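Local coordinates for protein acetyl-CoA acetyltransferase (Elizabethkingia anophelis NUHP1, PDB 6BN2) that probably catalyses the condensation of two acetyl-CoA molecules into acetoacetyl-CoA and the reverse thiolysis, as an acetyl-CoA acetyltransferase of the thiolase family, at residues T35-V40 with V207-P212; A54-V59 with A117-G122; P73-A78 with T87-V92; V129-D134 with L146-L151. One frame throughout, in Å; residues are numbered along the deposited sequence. Where two conformers were deposited one is given.

Overall arrangement
Contacts 2 and 3 are buried and serve the same mixed sheet: contact 2 sets the entry to strand 59-62 against strand 117-125, and contact 3 packs helix 73-80 on strand 89-93, the neighbour of 59-62. Their centres lie about 9 Å apart, and Val59 O probably takes a hydrogen bond from Thr90 N between them. Contact 1, partly buried, ties helix 34-48, which also touches helix 73-80, to a short strand by aliphatic side chains. Contact 4, partly buried and farther from the centre of the chain, is a small antiparallel ladder that combines backbone bonds, a histidine ring covering a backbone CA and a helix cap. Contacts 2, 3 and 4 all reach the second subunit.

Contact 1. Residues T35-V40 with V207-P212; sequences TQLGAV and VPVSIP
Val40, on helix 34-48, reaches across to Val207, Pro208 and Val209 mainly through CG1. This methyl is anti to the backbone N (chi1 171°), which sets it beside the carbonyl carbon, facing Pro208 and Val209. There Val40 CG1 comes within 3.5 Å of Pro208 O and meets Val209 CG2 at 4.1 Å, the two valines crossing at about a right angle. Val207 CG2 lies near both Val40 O and Val40 CG1, 4.2 Å from the latter.

Val209 is the main counterpart on the strand. Its CG2 is shared between two residues one helical turn apart: besides Val40, it touches Leu37 CD2, also at 4.1 Å. The longer leucine suits its place, because its first side-chain bond does not point at the strand and only the branch end comes near. Beta-branched Val207 and Val209 suit extended chain, while the short Val40 brings a methyl close to the strand. Leu29 covers Leu37 and Val209 alike.

In one of two conformers, Gln36 NE2 donates to a water that donates in turn to Ser210 O. The contact is thus mainly apolar, held by dispersion and the exclusion of water, with a water-mediated polar link at its side.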
loop_
_atom_site.group_PDB
_atom_site.type_symbol
_atom_site.label_atom_id
_atom_site.label_comp_id
_atom_site.label_asym_id
_atom_site.label_seq_id
_atom_site.Cartn_x
_atom_site.Cartn_y
_atom_site.Cartn_z
ATOM N N THR A 35 -1.629 -11.760 8.176
ATOM C CA THR A 35 -3.033 -11.429 7.924
ATOM C C THR A 35 -3.933 -11.904 9.053
ATOM O O THR A 35 -4.946 -11.259 9.341
ATOM C CB THR A 35 -3.502 -12.021 6.590
ATOM O OG1 THR A 35 -3.251 -13.432 6.567
ATOM C CG2 THR A 35 -2.777 -11.343 5.396
ATOM N N GLN A 36 -3.580 -13.026 9.696
ATOM C CA GLN A 36 -4.366 -13.480 10.832
ATOM C C GLN A 36 -4.100 -12.614 12.060
ATOM O O GLN A 36 -5.023 -12.346 12.833
ATOM C CB GLN A 36 -4.082 -14.956 11.102
ATOM C CG GLN A 36 -4.626 -15.494 12.410
ATOM C CD GLN A 36 -6.139 -15.477 12.552
ATOM O OE1 GLN A 36 -6.876 -15.279 11.593
ATOM N NE2 GLN A 36 -6.610 -15.719 13.778
ATOM N N LEU A 37 -2.853 -12.159 12.255
ATOM C CA LEU A 37 -2.606 -11.186 13.317
ATOM C C LEU A 37 -3.406 -9.913 13.066
ATOM O O LEU A 37 -3.999 -9.353 13.996
ATOM C CB LEU A 37 -1.108 -10.874 13.429
ATOM C CG LEU A 37 -0.233 -12.072 13.802
ATOM C CD1 LEU A 37 1.250 -11.692 13.714
ATOM C CD2 LEU A 37 -0.562 -12.567 15.210
ATOM N N GLY A 38 -3.474 -9.470 11.803
ATOM C CA GLY A 38 -4.318 -8.325 11.488
ATOM C C GLY A 38 -5.778 -8.592 11.808
ATOM O O GLY A 38 -6.475 -7.722 12.337
ATOM N N ALA A 39 -6.258 -9.801 11.487
ATOM C CA ALA A 39 -7.634 -10.172 11.819
ATOM C C ALA A 39 -7.896 -10.090 13.320
ATOM O O ALA A 39 -8.954 -9.609 13.742
ATOM C CB ALA A 39 -7.934 -11.582 11.313
ATOM N N VAL A 40 -6.952 -10.571 14.136
ATOM C CA VAL A 40 -7.127 -10.524 15.588
ATOM C C VAL A 40 -7.229 -9.080 16.063
ATOM O O VAL A 40 -8.075 -8.741 16.910
ATOM C CB VAL A 40 -5.971 -11.263 16.291
ATOM C CG1 VAL A 40 -6.038 -11.025 17.807
ATOM C CG2 VAL A 40 -6.029 -12.774 15.985
ATOM N N VAL A 207 -4.892 -7.216 22.937
ATOM C CA VAL A 207 -5.853 -8.290 22.711
ATOM C C VAL A 207 -5.068 -9.568 22.447
ATOM O O VAL A 207 -4.138 -9.560 21.631
ATOM C CB VAL A 207 -6.828 -7.971 21.560
ATOM C CG1 VAL A 207 -7.742 -6.816 21.982
ATOM C CG2 VAL A 207 -6.097 -7.625 20.260
ATOM N N PRO A 208 -5.394 -10.662 23.112
ATOM C CA PRO A 208 -4.566 -11.868 23.010
ATOM C C PRO A 208 -4.776 -12.599 21.695
ATOM O O PRO A 208 -5.794 -12.449 21.014
ATOM C CB PRO A 208 -5.053 -12.721 24.179
ATOM C CG PRO A 208 -6.516 -12.294 24.335
ATOM C CD PRO A 208 -6.494 -10.804 24.083
ATOM N N VAL A 209 -3.792 -13.436 21.369
ATOM C CA VAL A 209 -3.825 -14.287 20.186
ATOM C C VAL A 209 -3.923 -15.727 20.650
ATOM O O VAL A 209 -3.078 -16.183 21.426
ATOM C CB VAL A 209 -2.570 -14.104 19.315
ATOM C CG1 VAL A 209 -2.645 -15.020 18.094
ATOM C CG2 VAL A 209 -2.397 -12.650 18.911
ATOM N N SER A 210 -4.928 -16.443 20.160
ATOM C CA SER A 210 -5.058 -17.865 20.440
ATOM C C SER A 210 -4.339 -18.634 19.341
ATOM O O SER A 210 -4.584 -18.399 18.155
ATOM C CB SER A 210 -6.531 -18.265 20.510
ATOM O OG SER A 210 -6.667 -19.652 20.743
ATOM N N ILE A 211 -3.443 -19.536 19.732
ATOM C CA ILE A 211 -2.559 -20.224 18.800
ATOM C C ILE A 211 -2.956 -21.699 18.766
ATOM O O ILE A 211 -2.732 -22.424 19.748
ATOM C CB ILE A 211 -1.088 -20.044 19.193
ATOM C CG1 ILE A 211 -0.729 -18.556 19.177
ATOM C CG2 ILE A 211 -0.187 -20.825 18.245
ATOM C CD1 ILE A 211 0.493 -18.221 19.969
ATOM N N PRO A 212 -3.534 -22.187 17.668
ATOM C CA PRO A 212 -3.940 -23.595 17.612
ATOM C C PRO A 212 -2.738 -24.516 17.743
ATOM O O PRO A 212 -1.648 -24.224 17.243
ATOM C CB PRO A 212 -4.602 -23.719 16.236
ATOM C CG PRO A 212 -3.977 -22.625 15.422
ATOM C CD PRO A 212 -3.766 -21.492 16.390
HETATM O O HOH W 1 -5.154 -16.653 15.722
#

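Contact 2. Residues A54-V59 with A117-G122; sequences AEIQDV and AIVAGG
This is a backbone-led beta contact at the start of a parallel strand pairing inside the mixed sheet: Val59 forms a bridge with Val119 where the chain leaves a loop and enters strand 59-62. Two good bonds set the register. Gln57 N donates to Ala117 O at 2.9 Å, and Val119 N points almost straight at Asp58 O, 3.1 Å away with 173° at the hydrogen. The extended Gln57 side chain also reaches the strand, where OE1 accepts weakly from Ala117 N; its stronger partner is Glu116 N.

The small Ala117 lets the loop come close, its CB lying 3.4 Å from Glu55 O. Ile56 and Val119 mesh through methyls, with Val119 CG2 3.8 Å from both CG2 and CD1 of Ile56. Val59 lies beside Val119, pointing the same way. Ile118 CD1 lies 3.7 Å from Asp58 CB. The Asp58 carboxylate is shared: OD1 accepts from Val59 N at 2.9 Å, and OD2 forms a salt bridge with Lys101 of the second subunit. Asp58 N is buried with no partner in the model.

Around this pair, Ile42 of helix 34-48 covers Val59 and Val119, Ile118 packs on Ala106 and Val110 of helix 98-111, and strand 258-268 flanks 117-125.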
loop_
_atom_site.group_PDB
_atom_site.type_symbol
_atom_site.label_atom_id
_atom_site.label_comp_id
_atom_site.label_asym_id
_atom_site.label_seq_id
_atom_site.Cartn_x
_atom_site.Cartn_y
_atom_site.Cartn_z
ATOM N N ALA A 54 -20.747 -4.229 9.878
ATOM C CA ALA A 54 -21.181 -3.613 8.630
ATOM C C ALA A 54 -21.125 -2.091 8.668
ATOM O O ALA A 54 -21.324 -1.452 7.625
ATOM C CB ALA A 54 -22.596 -4.076 8.269
ATOM N N GLU A 55 -20.855 -1.484 9.829
ATOM C CA GLU A 55 -20.669 -0.039 9.847
ATOM C C GLU A 55 -19.337 0.384 9.234
ATOM O O GLU A 55 -19.187 1.560 8.863
ATOM C CB GLU A 55 -20.743 0.482 11.279
ATOM C CG GLU A 55 -22.125 0.358 11.938
ATOM C CD GLU A 55 -23.107 1.436 11.500
ATOM O OE1 GLU A 55 -22.718 2.327 10.715
ATOM O OE2 GLU A 55 -24.270 1.406 11.965
ATOM N N ILE A 56 -18.372 -0.533 9.134
ATOM C CA ILE A 56 -17.031 -0.199 8.640
ATOM C C ILE A 56 -17.066 -0.056 7.123
ATOM O O ILE A 56 -17.486 -0.977 6.415
ATOM C CB ILE A 56 -16.013 -1.269 9.066
ATOM C CG1 ILE A 56 -15.883 -1.306 10.590
ATOM C CG2 ILE A 56 -14.648 -1.002 8.415
ATOM C CD1 ILE A 56 -15.571 0.068 11.214
ATOM N N GLN A 57 -16.602 1.090 6.609
ATOM C CA GLN A 57 -16.725 1.362 5.172
ATOM C C GLN A 57 -15.440 1.142 4.388
ATOM O O GLN A 57 -15.477 1.149 3.144
ATOM C CB GLN A 57 -17.212 2.795 4.949
ATOM C CG GLN A 57 -18.658 2.973 5.405
ATOM C CD GLN A 57 -19.075 4.429 5.381
ATOM O OE1 GLN A 57 -18.961 5.137 6.382
ATOM N NE2 GLN A 57 -19.539 4.893 4.220
ATOM N N ASP A 58 -14.316 0.948 5.070
ATOM C CA ASP A 58 -13.031 0.719 4.420
ATOM C C ASP A 58 -12.087 0.216 5.501
ATOM O O ASP A 58 -12.339 0.382 6.699
ATOM C CB ASP A 58 -12.483 1.998 3.757
ATOM C CG ASP A 58 -11.680 1.716 2.479
ATOM O OD1 ASP A 58 -11.097 0.616 2.343
ATOM O OD2 ASP A 58 -11.611 2.630 1.623
ATOM N N VAL A 59 -11.011 -0.417 5.058
ATOM C CA VAL A 59 -9.977 -0.962 5.934
ATOM C C VAL A 59 -8.649 -0.645 5.271
ATOM O O VAL A 59 -8.414 -1.086 4.139
ATOM C CB VAL A 59 -10.102 -2.483 6.111
ATOM C CG1 VAL A 59 -8.936 -3.023 6.973
ATOM C CG2 VAL A 59 -11.459 -2.888 6.733
ATOM N N ALA A 117 -17.016 5.753 9.004
ATOM C CA ALA A 117 -16.370 4.825 9.923
ATOM C C ALA A 117 -15.394 3.995 9.116
ATOM O O ALA A 117 -15.756 3.501 8.043
ATOM C CB ALA A 117 -17.382 3.907 10.629
ATOM N N ILE A 118 -14.174 3.848 9.633
ATOM C CA ILE A 118 -13.096 3.229 8.870
ATOM C C ILE A 118 -12.115 2.590 9.847
ATOM O O ILE A 118 -11.897 3.106 10.951
ATOM C CB ILE A 118 -12.430 4.273 7.940
ATOM C CG1 ILE A 118 -11.303 3.641 7.105
ATOM C CG2 ILE A 118 -11.929 5.493 8.710
ATOM C CD1 ILE A 118 -10.893 4.535 5.897
ATOM N N VAL A 119 -11.555 1.439 9.457
ATOM C CA VAL A 119 -10.527 0.748 10.240
ATOM C C VAL A 119 -9.170 1.085 9.646
ATOM O O VAL A 119 -8.998 1.047 8.418
ATOM C CB VAL A 119 -10.744 -0.776 10.230
ATOM C CG1 VAL A 119 -9.486 -1.512 10.723
ATOM C CG2 VAL A 119 -11.981 -1.171 11.060
ATOM N N ALA A 120 -8.200 1.406 10.509
ATOM C CA ALA A 120 -6.830 1.615 10.049
ATOM C C ALA A 120 -5.874 0.966 11.037
ATOM O O ALA A 120 -6.077 1.044 12.253
ATOM C CB ALA A 120 -6.493 3.115 9.896
ATOM N N GLY A 121 -4.810 0.366 10.517
ATOM C CA GLY A 121 -3.852 -0.288 11.395
ATOM C C GLY A 121 -2.694 -0.847 10.600
ATOM O O GLY A 121 -2.334 -0.305 9.551
ATOM N N GLY A 122 -2.103 -1.927 11.096
ATOM C CA GLY A 122 -0.947 -2.502 10.432
ATOM C C GLY A 122 -0.669 -3.883 10.974
ATOM O O GLY A 122 -1.174 -4.277 12.039
#

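Contact 3. Residues P73-A78 with T87-V92; sequences PAKQAA and TPTTAV
Lys75 reaches Thr87 and Thr89 by a folded path: CG stands anti to the backbone N, then chi2 (70°) and chi3 (61°) bend the chain twice, bringing CD and CE round towards the strand. At the end of this curl NZ gives a hydrogen bond to Thr87 O at 2.8 Å, tilted from the carbonyl plane. Thr89 is turned to match, with OG1 between its backbone N and carbonyl carbon (chi1 64°) and CG2 beside the N. OG1 therefore lies in the bend of the lysine, 3.4 Å from Lys75 CE, and the two side chains cross at about a right angle. Lys75 N is also near OG1, but the angle is too poor for a hydrogen bond.

The other branch of the threonine does apolar work: Thr89 CG2 meets Ala78 CB at 3.5 Å. One turn earlier, Ala74 CB sits 3.4 Å from Thr90 O and 4.2 Å from Ala91 CB. Alanine suits these helix positions because a lone methyl lets the axes of helix 73-78 and strand 89-92 approach to 6.6 Å. The pair belongs to the beta-alpha-beta unit formed by strand 59-62, helix 73-80 and strand 89-93. Ala91 continues the sheet by antiparallel pairing with a strand of the second subunit, whose Gly389 packs against Lys75.

Chemically, the contact joins close methyl packing to one directed bond: a buried lysine satisfies the carbonyl of Thr87, and its positive end would probably polarise that C=O.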
loop_
_atom_site.group_PDB
_atom_site.type_symbol
_atom_site.label_atom_id
_atom_site.label_comp_id
_atom_site.label_asym_id
_atom_site.label_seq_id
_atom_site.Cartn_x
_atom_site.Cartn_y
_atom_site.Cartn_z
ATOM N N PRO A 73 -3.753 -9.026 0.935
ATOM C CA PRO A 73 -3.549 -9.221 2.382
ATOM C C PRO A 73 -4.513 -8.421 3.246
ATOM O O PRO A 73 -4.947 -8.929 4.286
ATOM C CB PRO A 73 -2.089 -8.793 2.607
ATOM C CG PRO A 73 -1.563 -8.328 1.294
ATOM C CD PRO A 73 -2.517 -8.694 0.209
ATOM N N ALA A 74 -4.861 -7.183 2.869
ATOM C CA ALA A 74 -5.780 -6.446 3.731
ATOM C C ALA A 74 -7.182 -7.050 3.712
ATOM O O ALA A 74 -7.897 -6.984 4.726
ATOM C CB ALA A 74 -5.800 -4.961 3.350
ATOM N N LYS A 75 -7.595 -7.657 2.592
ATOM C CA LYS A 75 -8.880 -8.356 2.581
ATOM C C LYS A 75 -8.843 -9.570 3.495
ATOM O O LYS A 75 -9.817 -9.865 4.202
ATOM C CB LYS A 75 -9.226 -8.808 1.164
ATOM C CG LYS A 75 -10.590 -9.527 1.054
ATOM C CD LYS A 75 -11.765 -8.600 1.257
ATOM C CE LYS A 75 -11.772 -7.501 0.188
ATOM N NZ LYS A 75 -13.069 -6.760 0.136
ATOM N N GLN A 76 -7.742 -10.329 3.445
ATOM C CA GLN A 76 -7.640 -11.503 4.309
ATOM C C GLN A 76 -7.775 -11.120 5.774
ATOM O O GLN A 76 -8.454 -11.814 6.550
ATOM C CB GLN A 76 -6.306 -12.210 4.077
ATOM C CG GLN A 76 -6.153 -12.816 2.680
ATOM C CD GLN A 76 -4.818 -13.485 2.562
ATOM O OE1 GLN A 76 -4.556 -14.482 3.248
ATOM N NE2 GLN A 76 -3.935 -12.926 1.722
ATOM N N ALA A 77 -7.135 -10.023 6.178
ATOM C CA ALA A 77 -7.271 -9.573 7.559
ATOM C C ALA A 77 -8.709 -9.166 7.872
ATOM O O ALA A 77 -9.246 -9.506 8.936
ATOM C CB ALA A 77 -6.298 -8.416 7.836
ATOM N N ALA A 78 -9.333 -8.394 6.982
ATOM C CA ALA A 78 -10.691 -7.916 7.240
ATOM C C ALA A 78 -11.683 -9.070 7.326
ATOM O O ALA A 78 -12.498 -9.124 8.251
ATOM C CB ALA A 78 -11.125 -6.931 6.145
ATOM N N THR A 87 -17.003 -5.122 2.487
ATOM C CA THR A 87 -16.047 -4.145 3.007
ATOM C C THR A 87 -14.857 -3.970 2.068
ATOM O O THR A 87 -14.061 -4.911 1.915
ATOM C CB THR A 87 -15.526 -4.584 4.372
ATOM O OG1 THR A 87 -16.624 -5.010 5.190
ATOM C CG2 THR A 87 -14.796 -3.424 5.065
ATOM N N PRO A 88 -14.648 -2.785 1.491
ATOM C CA PRO A 88 -13.398 -2.535 0.741
ATOM C C PRO A 88 -12.172 -2.581 1.646
ATOM O O PRO A 88 -12.239 -2.242 2.831
ATOM C CB PRO A 88 -13.598 -1.121 0.180
ATOM C CG PRO A 88 -15.117 -0.966 0.122
ATOM C CD PRO A 88 -15.581 -1.651 1.395
ATOM N N THR A 89 -11.025 -2.963 1.066
ATOM C CA THR A 89 -9.786 -3.061 1.850
ATOM C C THR A 89 -8.574 -2.709 0.990
ATOM O O THR A 89 -8.540 -3.022 -0.204
ATOM C CB THR A 89 -9.567 -4.485 2.413
ATOM O OG1 THR A 89 -9.403 -5.400 1.324
ATOM C CG2 THR A 89 -10.754 -4.965 3.252
ATOM N N THR A 90 -7.548 -2.123 1.623
ATOM C CA THR A 90 -6.304 -1.740 0.939
ATOM C C THR A 90 -5.111 -1.919 1.882
ATOM O O THR A 90 -5.200 -1.595 3.065
ATOM C CB THR A 90 -6.372 -0.269 0.460
ATOM O OG1 THR A 90 -7.370 -0.142 -0.564
ATOM C CG2 THR A 90 -5.018 0.224 -0.111
ATOM N N ALA A 91 -3.990 -2.406 1.354
ATOM C CA ALA A 91 -2.752 -2.503 2.128
ATOM C C ALA A 91 -1.810 -1.371 1.737
ATOM O O ALA A 91 -1.679 -1.042 0.553
ATOM C CB ALA A 91 -2.063 -3.860 1.912
ATOM N N VAL A 92 -1.151 -0.770 2.730
ATOM C CA VAL A 92 -0.301 0.393 2.468
ATOM C C VAL A 92 1.122 0.122 2.942
ATOM O O VAL A 92 1.351 -0.579 3.938
ATOM C CB VAL A 92 -0.897 1.684 3.085
ATOM C CG1 VAL A 92 -2.306 1.448 3.606
ATOM C CG2 VAL A 92 -0.013 2.298 4.125
#

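Contact 4. Residues V129-D134 with L146-L151; sequences VPHYID and LQDGLL
His131 lays its ring over Asp148, and its atoms can be followed outward from CB. CB passes 3.5 Å from Gln147 O. CG and CD2 come next: Asp148 CA sits over the ring face, set off towards the rim, in a CH-pi contact, and CD2 is the ring atom nearest it at 3.4 Å. At the tip NE2 lies 3.5 Å from Asp148 CB, and NE2 and CE1 are both near OD2, the carboxylate being turned 45° from the ring. The flat imidazole suits this place because it can cover a backbone and still lie beside an acid.

Asp148 has other polar duties. As the N-cap of helix 149-155 it accepts from Leu150 N through OD1 at 2.9 Å, and the same oxygen forms a salt bridge with Arg136 of the second subunit. Gly149 lets the Tyr132 ring rest a face on its CA, 3.5 Å from CZ; a CB here would collide with that ring and with Pro130 O. The tyrosine hydroxyl is bonded to Asp153. Val129 CG2 packs on Leu150 CD2 at 3.8 Å, and Ile133 CD1 meets Leu146 CD1.

Backbone bonds hold the frame. Tyr132 N gives to Gln147 O at 2.8 Å, Gln147 N returns one to Tyr132 O, and Gly149 N gives to Pro130 O at 3.0 Å. His131 to Ile133 also pair with an antiparallel strand of the second subunit. The whole is a long-looped antiparallel beta hairpin whose second strand runs directly into an N-capped helix, with its ladder extended across the subunit interface.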
loop_
_atom_site.group_PDB
_atom_site.type_symbol
_atom_site.label_atom_id
_atom_site.label_comp_id
_atom_site.label_asym_id
_atom_site.label_seq_id
_atom_site.Cartn_x
_atom_site.Cartn_y
_atom_site.Cartn_z
ATOM N N VAL A 129 8.591 -14.082 6.461
ATOM C CA VAL A 129 8.974 -13.454 5.185
ATOM C C VAL A 129 9.837 -14.432 4.400
ATOM O O VAL A 129 10.770 -15.012 4.972
ATOM C CB VAL A 129 9.721 -12.142 5.435
ATOM C CG1 VAL A 129 10.211 -11.530 4.112
ATOM C CG2 VAL A 129 8.794 -11.157 6.151
ATOM N N PRO A 130 9.561 -14.676 3.128
ATOM C CA PRO A 130 10.324 -15.690 2.398
ATOM C C PRO A 130 11.676 -15.168 1.928
ATOM O O PRO A 130 12.007 -13.991 2.057
ATOM C CB PRO A 130 9.426 -16.033 1.198
ATOM C CG PRO A 130 8.483 -14.908 1.058
ATOM C CD PRO A 130 8.414 -14.149 2.359
ATOM N N HIS A 131 12.473 -16.102 1.407
ATOM C CA HIS A 131 13.597 -15.815 0.525
ATOM C C HIS A 131 13.121 -15.852 -0.931
ATOM O O HIS A 131 12.138 -16.516 -1.263
ATOM C CB HIS A 131 14.718 -16.841 0.720
ATOM C CG HIS A 131 15.508 -16.657 1.972
ATOM N ND1 HIS A 131 14.974 -16.860 3.226
ATOM C CD2 HIS A 131 16.800 -16.297 2.160
ATOM C CE1 HIS A 131 15.913 -16.654 4.136
ATOM N NE2 HIS A 131 17.027 -16.303 3.514
ATOM N N TYR A 132 13.836 -15.130 -1.799
ATOM C CA TYR A 132 13.427 -14.914 -3.187
ATOM C C TYR A 132 14.417 -15.546 -4.149
ATOM O O TYR A 132 15.631 -15.427 -3.966
ATOM C CB TYR A 132 13.387 -13.417 -3.513
ATOM C CG TYR A 132 12.567 -12.542 -2.607
ATOM C CD1 TYR A 132 11.406 -13.012 -1.990
ATOM C CD2 TYR A 132 12.953 -11.222 -2.381
ATOM C CE1 TYR A 132 10.657 -12.167 -1.149
ATOM C CE2 TYR A 132 12.216 -10.384 -1.573
ATOM C CZ TYR A 132 11.067 -10.854 -0.966
ATOM O OH TYR A 132 10.353 -9.991 -0.158
ATOM N N ILE A 133 13.908 -16.154 -5.214
ATOM C CA ILE A 133 14.744 -16.599 -6.326
ATOM C C ILE A 133 14.101 -16.138 -7.628
ATOM O O ILE A 133 12.872 -16.116 -7.741
ATOM C CB ILE A 133 14.943 -18.132 -6.305
ATOM C CG1 ILE A 133 15.856 -18.573 -7.446
ATOM C CG2 ILE A 133 13.619 -18.868 -6.376
ATOM C CD1 ILE A 133 16.128 -20.059 -7.424
ATOM N N ASP A 134 14.920 -15.709 -8.590
ATOM C CA ASP A 134 14.409 -15.488 -9.949
ATOM C C ASP A 134 14.262 -16.855 -10.594
ATOM O O ASP A 134 15.243 -17.451 -11.049
ATOM C CB ASP A 134 15.335 -14.596 -10.765
ATOM C CG ASP A 134 14.847 -14.405 -12.215
ATOM O OD1 ASP A 134 13.805 -14.982 -12.618
ATOM O OD2 ASP A 134 15.514 -13.661 -12.961
ATOM N N LEU A 146 19.737 -16.794 -3.392
ATOM C CA LEU A 146 18.397 -16.608 -2.837
ATOM C C LEU A 146 18.479 -15.458 -1.848
ATOM O O LEU A 146 19.124 -15.593 -0.803
ATOM C CB LEU A 146 17.894 -17.856 -2.124
ATOM C CG LEU A 146 17.139 -18.911 -2.920
ATOM C CD1 LEU A 146 17.904 -19.255 -4.182
ATOM C CD2 LEU A 146 16.946 -20.133 -2.037
ATOM N N GLN A 147 17.816 -14.351 -2.157
ATOM C CA GLN A 147 17.878 -13.175 -1.303
ATOM C C GLN A 147 16.888 -13.305 -0.157
ATOM O O GLN A 147 15.728 -13.654 -0.373
ATOM C CB GLN A 147 17.576 -11.913 -2.108
ATOM C CG GLN A 147 18.598 -11.604 -3.170
ATOM C CD GLN A 147 18.552 -10.152 -3.571
ATOM O OE1 GLN A 147 17.627 -9.719 -4.256
ATOM N NE2 GLN A 147 19.534 -9.384 -3.121
ATOM N N ASP A 148 17.352 -13.023 1.060
ATOM C CA ASP A 148 16.451 -12.938 2.200
ATOM C C ASP A 148 15.505 -11.750 2.020
ATOM O O ASP A 148 15.959 -10.606 1.947
ATOM C CB ASP A 148 17.297 -12.779 3.464
ATOM C CG ASP A 148 16.482 -12.894 4.735
ATOM O OD1 ASP A 148 15.362 -12.341 4.783
ATOM O OD2 ASP A 148 16.961 -13.548 5.692
ATOM N N GLY A 149 14.191 -12.007 1.961
ATOM C CA GLY A 149 13.250 -10.918 1.712
ATOM C C GLY A 149 13.246 -9.860 2.799
ATOM O O GLY A 149 12.993 -8.678 2.524
ATOM N N LEU A 150 13.509 -10.266 4.042
ATOM C CA LEU A 150 13.607 -9.306 5.141
ATOM C C LEU A 150 14.728 -8.318 4.892
ATOM O O LEU A 150 14.552 -7.100 5.034
ATOM C CB LEU A 150 13.872 -10.039 6.460
ATOM C CG LEU A 150 12.748 -10.610 7.298
ATOM C CD1 LEU A 150 13.342 -11.340 8.491
ATOM C CD2 LEU A 150 11.874 -9.494 7.754
ATOM N N LEU A 151 15.905 -8.834 4.544
ATOM C CA LEU A 151 17.039 -7.955 4.301
ATOM C C LEU A 151 16.844 -7.141 3.032
ATOM O O LEU A 151 17.178 -5.954 3.004
ATOM C CB LEU A 151 18.331 -8.763 4.199
ATOM C CG LEU A 151 18.758 -9.500 5.455
ATOM C CD1 LEU A 151 19.995 -10.327 5.161
ATOM C CD2 LEU A 151 19.020 -8.480 6.557
#